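Local coordinates for protein TsrE (Streptomyces laurentii, PDB 7CWW) that probably acts as a cyclase in thiopeptide antibiotic biosynthesis, at residues 289-300 with 353-362. Sequence-based numbering, arbitrary orientation.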
loop_
_atom_site.group_PDB
_atom_site.type_symbol
_atom_site.label_atom_id
_atom_site.label_comp_id
_atom_site.label_asym_id
_atom_site.label_seq_id
_atom_site.Cartn_x
_atom_site.Cartn_y
_atom_site.Cartn_z
ATOM N N GLY A 289 21.470 -15.231 -6.878
ATOM C CA GLY A 289 21.245 -15.312 -8.314
ATOM C C GLY A 289 20.299 -14.243 -8.826
ATOM O O GLY A 289 20.470 -13.734 -9.938
ATOM N N ILE A 290 19.303 -13.873 -8.020
ATOM C CA ILE A 290 18.363 -12.835 -8.432
ATOM C C ILE A 290 19.040 -11.470 -8.475
ATOM O O ILE A 290 18.842 -10.698 -9.421
ATOM C CB ILE A 290 17.145 -12.843 -7.500
ATOM C CG1 ILE A 290 16.442 -14.195 -7.616
ATOM C CG2 ILE A 290 16.210 -11.701 -7.851
ATOM C CD1 ILE A 290 15.332 -14.404 -6.632
ATOM N N HIS A 291 19.862 -11.150 -7.465
ATOM C CA HIS A 291 20.531 -9.851 -7.463
ATOM C C HIS A 291 21.544 -9.748 -8.593
ATOM O O HIS A 291 21.691 -8.686 -9.210
ATOM C CB HIS A 291 21.204 -9.597 -6.112
ATOM C CG HIS A 291 20.243 -9.212 -5.031
ATOM N ND1 HIS A 291 19.989 -10.014 -3.939
ATOM C CD2 HIS A 291 19.435 -8.134 -4.902
ATOM C CE1 HIS A 291 19.080 -9.437 -3.175
ATOM N NE2 HIS A 291 18.730 -8.292 -3.735
ATOM N N ARG A 292 22.251 -10.842 -8.880
ATOM C CA ARG A 292 23.128 -10.857 -10.043
ATOM C C ARG A 292 22.339 -10.604 -11.324
ATOM O O ARG A 292 22.817 -9.909 -12.230
ATOM C CB ARG A 292 23.874 -12.191 -10.105
ATOM C CG ARG A 292 25.300 -12.094 -10.637
ATOM C CD ARG A 292 26.114 -13.338 -10.283
ATOM N NE ARG A 292 25.416 -14.573 -10.631
ATOM C CZ ARG A 292 25.040 -15.496 -9.749
ATOM N NH1 ARG A 292 25.305 -15.326 -8.455
ATOM N NH2 ARG A 292 24.404 -16.589 -10.158
ATOM N N ALA A 293 21.116 -11.145 -11.408
ATOM C CA ALA A 293 20.289 -10.943 -12.597
ATOM C C ALA A 293 19.976 -9.466 -12.800
ATOM O O ALA A 293 20.122 -8.932 -13.906
ATOM C CB ALA A 293 18.999 -11.758 -12.487
ATOM N N ILE A 294 19.548 -8.783 -11.739
ATOM C CA ILE A 294 19.278 -7.356 -11.860
ATOM C C ILE A 294 20.556 -6.605 -12.197
ATOM O O ILE A 294 20.571 -5.741 -13.082
ATOM C CB ILE A 294 18.643 -6.816 -10.571
ATOM C CG1 ILE A 294 17.323 -7.521 -10.299
ATOM C CG2 ILE A 294 18.439 -5.314 -10.676
ATOM C CD1 ILE A 294 17.181 -7.953 -8.866
ATOM N N ALA A 295 21.652 -6.941 -11.509
ATOM C CA ALA A 295 22.908 -6.218 -11.688
ATOM C C ALA A 295 23.410 -6.297 -13.121
ATOM O O ALA A 295 24.055 -5.359 -13.606
ATOM C CB ALA A 295 23.968 -6.762 -10.729
ATOM N N ASP A 296 23.130 -7.397 -13.815
ATOM C CA ASP A 296 23.582 -7.556 -15.191
ATOM C C ASP A 296 22.629 -6.958 -16.216
ATOM O O ASP A 296 22.987 -6.877 -17.395
ATOM C CB ASP A 296 23.793 -9.042 -15.511
ATOM C CG ASP A 296 24.810 -9.697 -14.597
ATOM O OD1 ASP A 296 25.227 -9.063 -13.603
ATOM O OD2 ASP A 296 25.197 -10.849 -14.881
ATOM N N ASN A 297 21.431 -6.545 -15.812
ATOM C CA ASN A 297 20.419 -6.073 -16.759
ATOM C C ASN A 297 20.314 -4.558 -16.619
ATOM O O ASN A 297 19.465 -4.042 -15.891
ATOM C CB ASN A 297 19.073 -6.751 -16.536
ATOM C CG ASN A 297 18.114 -6.517 -17.684
ATOM O OD1 ASN A 297 18.184 -5.497 -18.377
ATOM N ND2 ASN A 297 17.208 -7.466 -17.900
ATOM N N THR A 298 21.180 -3.855 -17.346
ATOM C CA THR A 298 21.181 -2.398 -17.310
ATOM C C THR A 298 19.848 -1.834 -17.783
ATOM O O THR A 298 19.347 -0.848 -17.229
ATOM C CB THR A 298 22.327 -1.877 -18.171
ATOM O OG1 THR A 298 23.539 -1.954 -17.421
ATOM C CG2 THR A 298 22.078 -0.442 -18.613
ATOM N N TYR A 299 19.252 -2.459 -18.796
ATOM C CA TYR A 299 17.994 -1.963 -19.334
ATOM C C TYR A 299 16.890 -2.011 -18.284
ATOM O O TYR A 299 16.157 -1.034 -18.082
ATOM C CB TYR A 299 17.611 -2.781 -20.565
ATOM C CG TYR A 299 16.207 -2.512 -21.024
ATOM C CD1 TYR A 299 15.903 -1.349 -21.710
ATOM C CD2 TYR A 299 15.178 -3.412 -20.756
ATOM C CE1 TYR A 299 14.619 -1.088 -22.128
ATOM C CE2 TYR A 299 13.884 -3.156 -21.170
ATOM C CZ TYR A 299 13.616 -1.992 -21.860
ATOM O OH TYR A 299 12.342 -1.710 -22.282
ATOM N N TYR A 300 16.756 -3.153 -17.611
ATOM C CA TYR A 300 15.784 -3.297 -16.531
ATOM C C TYR A 300 15.978 -2.216 -15.465
ATOM O O TYR A 300 15.010 -1.582 -15.024
ATOM C CB TYR A 300 15.927 -4.703 -15.947
ATOM C CG TYR A 300 15.128 -5.035 -14.712
ATOM C CD1 TYR A 300 15.715 -4.968 -13.449
ATOM C CD2 TYR A 300 13.809 -5.479 -14.808
ATOM C CE1 TYR A 300 15.004 -5.294 -12.309
ATOM C CE2 TYR A 300 13.084 -5.808 -13.672
ATOM C CZ TYR A 300 13.690 -5.715 -12.421
ATOM O OH TYR A 300 12.988 -6.035 -11.275
ATOM N N ALA A 353 12.616 -16.164 -10.892
ATOM C CA ALA A 353 12.689 -14.710 -10.986
ATOM C C ALA A 353 13.929 -14.276 -11.759
ATOM O O ALA A 353 13.858 -13.404 -12.636
ATOM C CB ALA A 353 12.664 -14.092 -9.587
ATOM N N ALA A 354 15.073 -14.896 -11.461
ATOM C CA ALA A 354 16.301 -14.580 -12.182
ATOM C C ALA A 354 16.114 -14.749 -13.686
ATOM O O ALA A 354 16.529 -13.891 -14.475
ATOM C CB ALA A 354 17.445 -15.463 -11.678
ATOM N N ALA A 355 15.473 -15.846 -14.101
ATOM C CA ALA A 355 15.262 -16.072 -15.528
ATOM C C ALA A 355 14.333 -15.018 -16.119
ATOM O O ALA A 355 14.591 -14.494 -17.210
ATOM C CB ALA A 355 14.708 -17.477 -15.766
ATOM N N LEU A 356 13.246 -14.692 -15.415
ATOM C CA LEU A 356 12.340 -13.653 -15.896
ATOM C C LEU A 356 13.055 -12.311 -16.007
ATOM O O LEU A 356 12.922 -11.606 -17.015
ATOM C CB LEU A 356 11.134 -13.539 -14.965
ATOM C CG LEU A 356 10.235 -14.770 -14.881
ATOM C CD1 LEU A 356 9.266 -14.637 -13.687
ATOM C CD2 LEU A 356 9.479 -14.944 -16.194
ATOM N N ILE A 357 13.819 -11.943 -14.976
ATOM C CA ILE A 357 14.566 -10.687 -15.019
ATOM C C ILE A 357 15.520 -10.676 -16.207
ATOM O O ILE A 357 15.603 -9.684 -16.943
ATOM C CB ILE A 357 15.309 -10.455 -13.687
ATOM C CG1 ILE A 357 14.306 -10.246 -12.546
ATOM C CG2 ILE A 357 16.247 -9.259 -13.793
ATOM C CD1 ILE A 357 14.850 -10.632 -11.182
ATOM N N ARG A 358 16.231 -11.788 -16.431
ATOM C CA ARG A 358 17.180 -11.855 -17.537
ATOM C C ARG A 358 16.501 -11.644 -18.889
ATOM O O ARG A 358 17.150 -11.212 -19.847
ATOM C CB ARG A 358 17.907 -13.204 -17.530
ATOM C CG ARG A 358 19.066 -13.304 -16.555
ATOM C CD ARG A 358 19.914 -14.549 -16.834
ATOM N NE ARG A 358 19.162 -15.802 -16.705
ATOM C CZ ARG A 358 19.095 -16.514 -15.581
ATOM N NH1 ARG A 358 19.719 -16.089 -14.492
ATOM N NH2 ARG A 358 18.400 -17.643 -15.541
ATOM N N SER A 359 15.211 -11.947 -18.996
ATOM C CA SER A 359 14.539 -11.872 -20.285
ATOM C C SER A 359 13.987 -10.485 -20.604
ATOM O O SER A 359 13.520 -10.271 -21.726
ATOM C CB SER A 359 13.405 -12.905 -20.355
ATOM O OG SER A 359 12.348 -12.530 -19.498
ATOM N N VAL A 360 14.040 -9.539 -19.669
ATOM C CA VAL A 360 13.554 -8.184 -19.932
ATOM C C VAL A 360 14.558 -7.474 -20.838
ATOM O O VAL A 360 15.692 -7.203 -20.434
ATOM C CB VAL A 360 13.324 -7.405 -18.636
ATOM C CG1 VAL A 360 12.697 -6.051 -18.936
ATOM C CG2 VAL A 360 12.411 -8.202 -17.696
ATOM N N ARG A 361 14.147 -7.172 -22.061
ATOM C CA ARG A 361 15.020 -6.595 -23.072
ATOM C C ARG A 361 14.252 -5.533 -23.834
ATOM O O ARG A 361 13.013 -5.523 -23.822
ATOM C CB ARG A 361 15.536 -7.668 -24.044
ATOM C CG ARG A 361 16.459 -8.712 -23.424
ATOM C CD ARG A 361 16.463 -9.989 -24.271
ATOM N NE ARG A 361 15.116 -10.321 -24.742
ATOM C CZ ARG A 361 14.453 -11.430 -24.419
ATOM N NH1 ARG A 361 15.012 -12.337 -23.629
ATOM N NH2 ARG A 361 13.231 -11.635 -24.890
ATOM N N PRO A 362 14.944 -4.615 -24.510
ATOM C CA PRO A 362 14.236 -3.620 -25.319
ATOM C C PRO A 362 13.588 -4.287 -26.518
ATOM O O PRO A 362 14.187 -5.157 -27.157
ATOM C CB PRO A 362 15.342 -2.649 -25.754
ATOM C CG PRO A 362 16.524 -2.973 -24.886
ATOM C CD PRO A 362 16.403 -4.428 -24.579
HETATM O O HOH W 1 18.545 -6.706 -21.063
#
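Two tyrosine rings of 289-300 each receive an aliphatic group of 353-362 on one face. Over Y300 stands the CG2 methyl of I357, 4.3 Å from the ring centroid and almost on its normal, a CH-pi contact, while V360 CG2 approaches the same ring obliquely. The Y299 ring takes P362 on one face in a second CH-pi contact, with P362 CG 3.6 Å from Y299 CD1; its hydroxyl is hydrogen-bonded to S156. The third flat group, the N297 amide, keeps both acceptors of its ND2 close to its own plane. N297 ND2 donates to V360 O (3.0 Å), in the plane of the V360 carbonyl, on a lone pair and nearly straight at 164°, and also to I357 O (2.9 Å) along a more bent path. I357 O additionally accepts V360 N from the opposite face of its plane.

The other end of the amide shows why asparagine suits a helix start: N297 is the N-cap of helix 298-306, its OD1 accepting Y300 N at 2.8 Å from above the carbonyl plane. One amide thus caps a helix and, through ND2, holds the last turn of helix 353-359 and the chain just past it; a water bridges N297 OD1 and V360 O, donating to both.

Toward the N-terminal ends of the two segments, helices 286-296 and 353-359 run side by side, their segment axes 4° from parallel. I357 is a knob in the hole formed by I290, A293, I294 and Y300. With CG1 beside its backbone N (chi1 -66°), it sends CD1 to I290 CG2 at 3.8 Å, and the small A293 and A354 meet CB to CB at 4.1 Å, consistent with the 8.5 Å approach of the segment axes.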